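Local coordinates for YARHG domain-containing protein (Legionella pneumophila subsp. pneumophila, PDB 4G2A), which is of unknown function but, as a two-domain protein with a DUF4424 region and a YARHG domain, has been proposed to bind a nutrient, at residues F268-I273 / K313-I318; A275-Q280 / P300-R305. One frame throughout, in Å; residues are numbered along the deposited sequence.

In the fold
Both contacts lie in the helical YARHG region, on the same side of the chain's centre and about 15 Å apart between centres. Contact 1 pairs helix 263-275 with helix 309-321 through a mostly buried set of leucine and isoleucine methyl groups, with one arginine at its margin. Contact 2 takes up the chain where that first helix ends: loop 275-280 meets loop 300-305, and the pair is nested in sequence within the excursion that contact 1 closes. Partly buried and nearer the surface, contact 2 relies on an aromatic ring packed against an arginine chain, with water and sulfate at the polar end. Neither contact has a direct hydrogen bond between its segments.

Contact 1 of 2, residues F268-I273 / K313-I318; sequences FLRNTI and KLLSMI
Ile273 projects from helix 263-275 between Leu314, Leu315 and Ile318 of helix 309-321, and its CD1 does most of the touching. This methyl lies 3.8 Å from Leu314 CD2 and equally close to Leu315 CD2, and it also meets Ile318 CD1 at 3.9 Å. The CB of Ile273 points toward the partner helix, and CG1 is anti to the carbonyl carbon (chi1 -64°); CG2 lies near Leu315 CD1. The side chains of Ile273 and Leu315 lie alongside one another, running in opposite senses. Ile318 uses both its branches: CD1 joins the apolar centre, and CG2 sits 3.4 Å from Arg270 NH2, obliquely to the guanidinium. Leu269 adds its two methyls more loosely, CD1 facing Leu314 CD2 and CD2 facing Ile318 CD1. Branched aliphatic residues suit this place because they fill it without bringing in a polar group.

Arg270 borders the apolar patch. Its side chain crosses that of Leu315 at about a right angle. From the edge of the guanidinium, in its plane, NH1 donates to a water at 3.0 Å, and that water donates to Leu315 O at 2.7 Å. A long, flexible arginine can thus pack beside aliphatic groups and still pair its charged end with solvent. Leu258 of helix 254-259 touches both Leu269 and Ile318, while Ile245 of helix 236-250 touches Ile273. The axes of the two segments come within 10.6 Å, their N-to-C directions 157° apart, a nearly antiparallel helix pair within the hydrophobic core of the helical YARHG domain.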
loop_
_atom_site.group_PDB
_atom_site.type_symbol
_atom_site.label_atom_id
_atom_site.label_comp_id
_atom_site.label_asym_id
_atom_site.label_seq_id
_atom_site.Cartn_x
_atom_site.Cartn_y
_atom_site.Cartn_z
ATOM N N PHE A 268 -27.719 14.155 5.809
ATOM C CA PHE A 268 -26.422 13.493 6.034
ATOM C C PHE A 268 -25.576 13.470 4.755
ATOM O O PHE A 268 -24.379 13.723 4.854
ATOM C CB PHE A 268 -26.590 12.067 6.596
ATOM C CG PHE A 268 -27.194 11.983 7.984
ATOM C CD1 PHE A 268 -26.890 12.938 8.960
ATOM C CD2 PHE A 268 -28.023 10.923 8.337
ATOM C CE1 PHE A 268 -27.427 12.844 10.249
ATOM C CE2 PHE A 268 -28.547 10.821 9.635
ATOM C CZ PHE A 268 -28.250 11.786 10.578
ATOM N N LEU A 269 -26.192 13.240 3.567
ATOM C CA LEU A 269 -25.472 13.232 2.287
ATOM C C LEU A 269 -24.841 14.582 1.991
ATOM O O LEU A 269 -23.673 14.627 1.582
ATOM C CB LEU A 269 -26.380 12.816 1.104
ATOM C CG LEU A 269 -25.774 12.969 -0.308
ATOM C CD1 LEU A 269 -24.564 12.042 -0.514
ATOM C CD2 LEU A 269 -26.795 12.729 -1.367
ATOM N N ARG A 270 -25.618 15.672 2.166
ATOM C CA ARG A 270 -25.178 17.041 1.930
ATOM C C ARG A 270 -24.009 17.414 2.827
ATOM O O ARG A 270 -23.053 18.036 2.364
ATOM C CB ARG A 270 -26.344 18.025 2.180
ATOM C CG ARG A 270 -25.935 19.509 2.190
ATOM C CD ARG A 270 -26.990 20.441 2.771
ATOM N NE ARG A 270 -28.277 20.352 2.079
ATOM C CZ ARG A 270 -28.546 20.881 0.885
ATOM N NH1 ARG A 270 -27.602 21.537 0.208
ATOM N NH2 ARG A 270 -29.752 20.743 0.350
ATOM N N ASN A 271 -24.123 17.095 4.120
ATOM C CA ASN A 271 -23.144 17.476 5.111
ATOM C C ASN A 271 -21.864 16.624 5.035
ATOM O O ASN A 271 -20.796 17.143 5.374
ATOM C CB ASN A 271 -23.785 17.485 6.479
ATOM C CG ASN A 271 -24.626 18.735 6.642
ATOM O OD1 ASN A 271 -24.100 19.825 6.863
ATOM N ND2 ASN A 271 -25.932 18.641 6.425
ATOM N N THR A 272 -21.949 15.388 4.456
ATOM C CA THR A 272 -20.821 14.474 4.218
ATOM C C THR A 272 -19.849 15.123 3.189
ATOM O O THR A 272 -18.630 14.893 3.255
ATOM C CB THR A 272 -21.379 13.120 3.756
ATOM O OG1 THR A 272 -22.014 12.508 4.867
ATOM C CG2 THR A 272 -20.316 12.155 3.200
ATOM N N ILE A 273 -20.403 15.947 2.265
ATOM C CA ILE A 273 -19.661 16.654 1.215
ATOM C C ILE A 273 -18.623 17.586 1.869
ATOM O O ILE A 273 -17.498 17.676 1.378
ATOM C CB ILE A 273 -20.621 17.412 0.235
ATOM C CG1 ILE A 273 -21.520 16.420 -0.541
ATOM C CG2 ILE A 273 -19.846 18.293 -0.755
ATOM C CD1 ILE A 273 -22.731 17.026 -1.250
ATOM N N LYS A 313 -20.812 20.074 -8.094
ATOM C CA LYS A 313 -21.767 19.409 -9.004
ATOM C C LYS A 313 -22.817 18.616 -8.216
ATOM O O LYS A 313 -23.998 18.654 -8.577
ATOM C CB LYS A 313 -21.063 18.485 -10.013
ATOM C CG LYS A 313 -20.422 19.207 -11.176
ATOM C CD LYS A 313 -19.715 18.226 -12.106
ATOM C CE LYS A 313 -19.195 18.927 -13.335
ATOM N NZ LYS A 313 -18.648 17.968 -14.328
ATOM N N LEU A 314 -22.403 17.924 -7.131
ATOM C CA LEU A 314 -23.350 17.175 -6.294
ATOM C C LEU A 314 -24.288 18.132 -5.546
ATOM O O LEU A 314 -25.504 17.884 -5.514
ATOM C CB LEU A 314 -22.660 16.201 -5.328
ATOM C CG LEU A 314 -23.594 15.265 -4.519
ATOM C CD1 LEU A 314 -24.662 14.595 -5.394
ATOM C CD2 LEU A 314 -22.787 14.207 -3.788
ATOM N N LEU A 315 -23.751 19.239 -5.009
ATOM C CA LEU A 315 -24.575 20.253 -4.323
ATOM C C LEU A 315 -25.561 20.896 -5.274
ATOM O O LEU A 315 -26.685 21.191 -4.875
ATOM C CB LEU A 315 -23.707 21.329 -3.651
ATOM C CG LEU A 315 -22.970 20.827 -2.400
ATOM C CD1 LEU A 315 -21.755 21.692 -2.093
ATOM C CD2 LEU A 315 -23.936 20.675 -1.206
ATOM N N SER A 316 -25.150 21.067 -6.555
ATOM C CA SER A 316 -25.991 21.638 -7.602
ATOM C C SER A 316 -27.125 20.642 -7.957
ATOM O O SER A 316 -28.263 21.068 -8.161
ATOM C CB SER A 316 -25.155 22.011 -8.823
ATOM O OG SER A 316 -25.975 22.538 -9.855
HETATM N N MSE A 317 -26.822 19.332 -7.977
HETATM C CA MSE A 317 -27.792 18.260 -8.242
HETATM C C MSE A 317 -28.843 18.168 -7.126
HETATM O O MSE A 317 -30.036 18.052 -7.413
HETATM C CB MSE A 317 -27.088 16.916 -8.405
HETATM C CG MSE A 317 -26.555 16.659 -9.799
HETATM SE SE MSE A 317 -25.586 14.947 -9.819
HETATM C CE MSE A 317 -25.603 14.557 -11.776
ATOM N N ILE A 318 -28.403 18.284 -5.858
ATOM C CA ILE A 318 -29.289 18.268 -4.691
ATOM C C ILE A 318 -30.259 19.459 -4.788
ATOM O O ILE A 318 -31.466 19.279 -4.604
ATOM C CB ILE A 318 -28.481 18.224 -3.354
ATOM C CG1 ILE A 318 -27.705 16.908 -3.229
ATOM C CG2 ILE A 318 -29.379 18.458 -2.118
ATOM C CD1 ILE A 318 -26.491 16.974 -2.263
HETATM O O HOH W 1 -27.579 22.506 -2.646
#

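Contact 2 of 2, residues A275-Q280 / P300-R305. With SO4 (sulfate ion), chain C.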
loop_
_atom_site.group_PDB
_atom_site.type_symbol
_atom_site.label_atom_id
_atom_site.label_comp_id
_atom_site.label_asym_id
_atom_site.label_seq_id
_atom_site.Cartn_x
_atom_site.Cartn_y
_atom_site.Cartn_z
ATOM N N ALA A 275 -17.909 17.305 5.488
ATOM C CA ALA A 275 -17.298 16.460 6.539
ATOM C C ALA A 275 -16.057 15.754 6.018
ATOM O O ALA A 275 -15.164 15.406 6.789
ATOM C CB ALA A 275 -18.300 15.444 7.035
ATOM N N GLN A 276 -16.018 15.571 4.690
ATOM C CA GLN A 276 -14.947 15.039 3.838
ATOM C C GLN A 276 -13.634 15.787 4.129
ATOM O O GLN A 276 -12.574 15.176 4.130
ATOM C CB GLN A 276 -15.377 15.276 2.352
ATOM C CG GLN A 276 -14.509 14.632 1.277
ATOM C CD GLN A 276 -14.723 15.168 -0.128
ATOM O OE1 GLN A 276 -13.857 15.023 -1.005
ATOM N NE2 GLN A 276 -15.854 15.812 -0.393
ATOM N N TYR A 277 -13.718 17.116 4.374
ATOM C CA TYR A 277 -12.563 17.982 4.618
ATOM C C TYR A 277 -12.398 18.360 6.104
ATOM O O TYR A 277 -11.532 19.159 6.460
ATOM C CB TYR A 277 -12.679 19.241 3.737
ATOM C CG TYR A 277 -12.839 18.910 2.265
ATOM C CD1 TYR A 277 -11.787 18.354 1.537
ATOM C CD2 TYR A 277 -14.048 19.123 1.608
ATOM C CE1 TYR A 277 -11.931 18.027 0.192
ATOM C CE2 TYR A 277 -14.208 18.790 0.267
ATOM C CZ TYR A 277 -13.138 18.259 -0.442
ATOM O OH TYR A 277 -13.251 17.934 -1.770
ATOM N N GLY A 278 -13.222 17.776 6.951
ATOM C CA GLY A 278 -13.146 17.987 8.390
ATOM C C GLY A 278 -13.843 19.206 8.946
ATOM O O GLY A 278 -13.392 19.753 9.958
ATOM N N ARG A 279 -14.975 19.615 8.329
ATOM C CA ARG A 279 -15.762 20.737 8.828
ATOM C C ARG A 279 -16.272 20.388 10.215
ATOM O O ARG A 279 -16.626 19.237 10.454
ATOM C CB ARG A 279 -16.932 21.039 7.887
ATOM C CG ARG A 279 -17.731 22.282 8.291
ATOM C CD ARG A 279 -19.061 22.312 7.595
ATOM N NE ARG A 279 -19.795 23.532 7.903
ATOM C CZ ARG A 279 -20.614 23.675 8.936
ATOM N NH1 ARG A 279 -20.801 22.676 9.785
ATOM N NH2 ARG A 279 -21.243 24.824 9.136
ATOM N N GLN A 280 -16.264 21.356 11.133
ATOM C CA GLN A 280 -16.739 21.129 12.495
ATOM C C GLN A 280 -18.232 21.425 12.543
ATOM O O GLN A 280 -18.681 22.430 11.982
ATOM C CB GLN A 280 -15.936 21.953 13.503
ATOM C CG GLN A 280 -14.570 21.313 13.786
ATOM C CD GLN A 280 -13.439 22.307 13.797
ATOM O OE1 GLN A 280 -13.015 22.822 12.751
ATOM N NE2 GLN A 280 -12.913 22.580 14.984
ATOM N N PRO A 300 -9.252 21.867 12.122
ATOM C CA PRO A 300 -9.435 23.270 12.554
ATOM C C PRO A 300 -9.093 24.285 11.463
ATOM O O PRO A 300 -9.519 25.440 11.550
ATOM C CB PRO A 300 -8.486 23.407 13.746
ATOM C CG PRO A 300 -8.032 22.013 14.066
ATOM C CD PRO A 300 -8.093 21.255 12.800
ATOM N N ASP A 301 -8.353 23.841 10.422
ATOM C CA ASP A 301 -7.957 24.641 9.264
ATOM C C ASP A 301 -8.985 24.488 8.113
ATOM O O ASP A 301 -8.709 24.924 6.978
ATOM C CB ASP A 301 -6.540 24.245 8.796
ATOM C CG ASP A 301 -5.471 24.388 9.864
ATOM O OD1 ASP A 301 -5.354 25.494 10.447
ATOM O OD2 ASP A 301 -4.738 23.403 10.108
ATOM N N TYR A 302 -10.184 23.911 8.417
ATOM C CA TYR A 302 -11.238 23.744 7.416
ATOM C C TYR A 302 -11.642 25.085 6.809
ATOM O O TYR A 302 -11.679 26.104 7.505
ATOM C CB TYR A 302 -12.499 23.027 7.957
ATOM C CG TYR A 302 -13.626 23.011 6.936
ATOM C CD1 TYR A 302 -13.583 22.158 5.834
ATOM C CD2 TYR A 302 -14.672 23.934 7.003
ATOM C CE1 TYR A 302 -14.575 22.187 4.854
ATOM C CE2 TYR A 302 -15.654 23.989 6.012
ATOM C CZ TYR A 302 -15.610 23.099 4.950
ATOM O OH TYR A 302 -16.576 23.110 3.984
ATOM N N SER A 303 -11.966 25.048 5.502
ATOM C CA SER A 303 -12.462 26.153 4.690
ATOM C C SER A 303 -13.343 25.613 3.593
ATOM O O SER A 303 -13.051 24.547 3.040
ATOM C CB SER A 303 -11.312 26.946 4.076
ATOM O OG SER A 303 -11.807 27.909 3.156
ATOM N N ASP A 304 -14.373 26.378 3.218
ATOM C CA ASP A 304 -15.250 26.003 2.119
ATOM C C ASP A 304 -14.471 25.999 0.793
ATOM O O ASP A 304 -14.888 25.308 -0.129
ATOM C CB ASP A 304 -16.480 26.922 2.050
ATOM C CG ASP A 304 -17.516 26.649 3.137
ATOM O OD1 ASP A 304 -17.900 25.459 3.318
ATOM O OD2 ASP A 304 -17.972 27.628 3.786
ATOM N N ARG A 305 -13.282 26.669 0.738
ATOM C CA ARG A 305 -12.375 26.694 -0.431
ATOM C C ARG A 305 -11.866 25.286 -0.801
ATOM O O ARG A 305 -11.451 25.074 -1.942
ATOM C CB ARG A 305 -11.171 27.626 -0.202
ATOM C CG ARG A 305 -11.520 29.107 -0.016
ATOM C CD ARG A 305 -11.937 29.793 -1.299
ATOM N NE ARG A 305 -11.877 31.246 -1.166
ATOM C CZ ARG A 305 -11.822 32.087 -2.193
ATOM N NH1 ARG A 305 -11.819 31.626 -3.441
ATOM N NH2 ARG A 305 -11.760 33.397 -1.983
HETATM S S SO4 C . -23.710 22.812 11.843
HETATM O O1 SO4 C . -22.530 23.517 12.349
HETATM O O2 SO4 C . -24.910 23.426 12.399
HETATM O O3 SO4 C . -23.706 22.923 10.405
HETATM O O4 SO4 C . -23.715 21.406 12.186
HETATM O O HOH W 2 -18.945 25.646 6.041
#
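Tyr302 meets segment 275-280 where the two backbones come closest, its CA 5.6 Å from that of Arg279. Ala275 to Gly278 form a type I beta turn, closed by Gly278 N donating to Ala275 O. Gly278, the last residue of the turn, has positive phi (84°), where a CB would press on the preceding carbonyl oxygen. Ser303 OG accepts from Arg305 N in an ST turn.

At the centre, Arg279 CB makes a CH-pi contact over one face of the Tyr302 ring, 3.6 Å from its centroid, while Tyr277 CB lies at the ring edge, 3.7 Å from Tyr302 CE1. These loops of the YARHG domain precede and follow helix 284-291 in sequence, and Tyr274 of helix 263-275 also touches both Arg279 and Tyr302. Tyrosine suits its place by offering a flat face to arginine's aliphatic part and a hydroxyl that donates to Asp304 OD1 at 2.8 Å, from above the carboxylate plane. Arginine's long chain covers the ring while its charged end reaches further: NE donates to a water that donates to Asp304 OD1, and NH1 makes weak hydrogen bonds to O3 and O1 of a sulfate, probably from the crystallisation liquor.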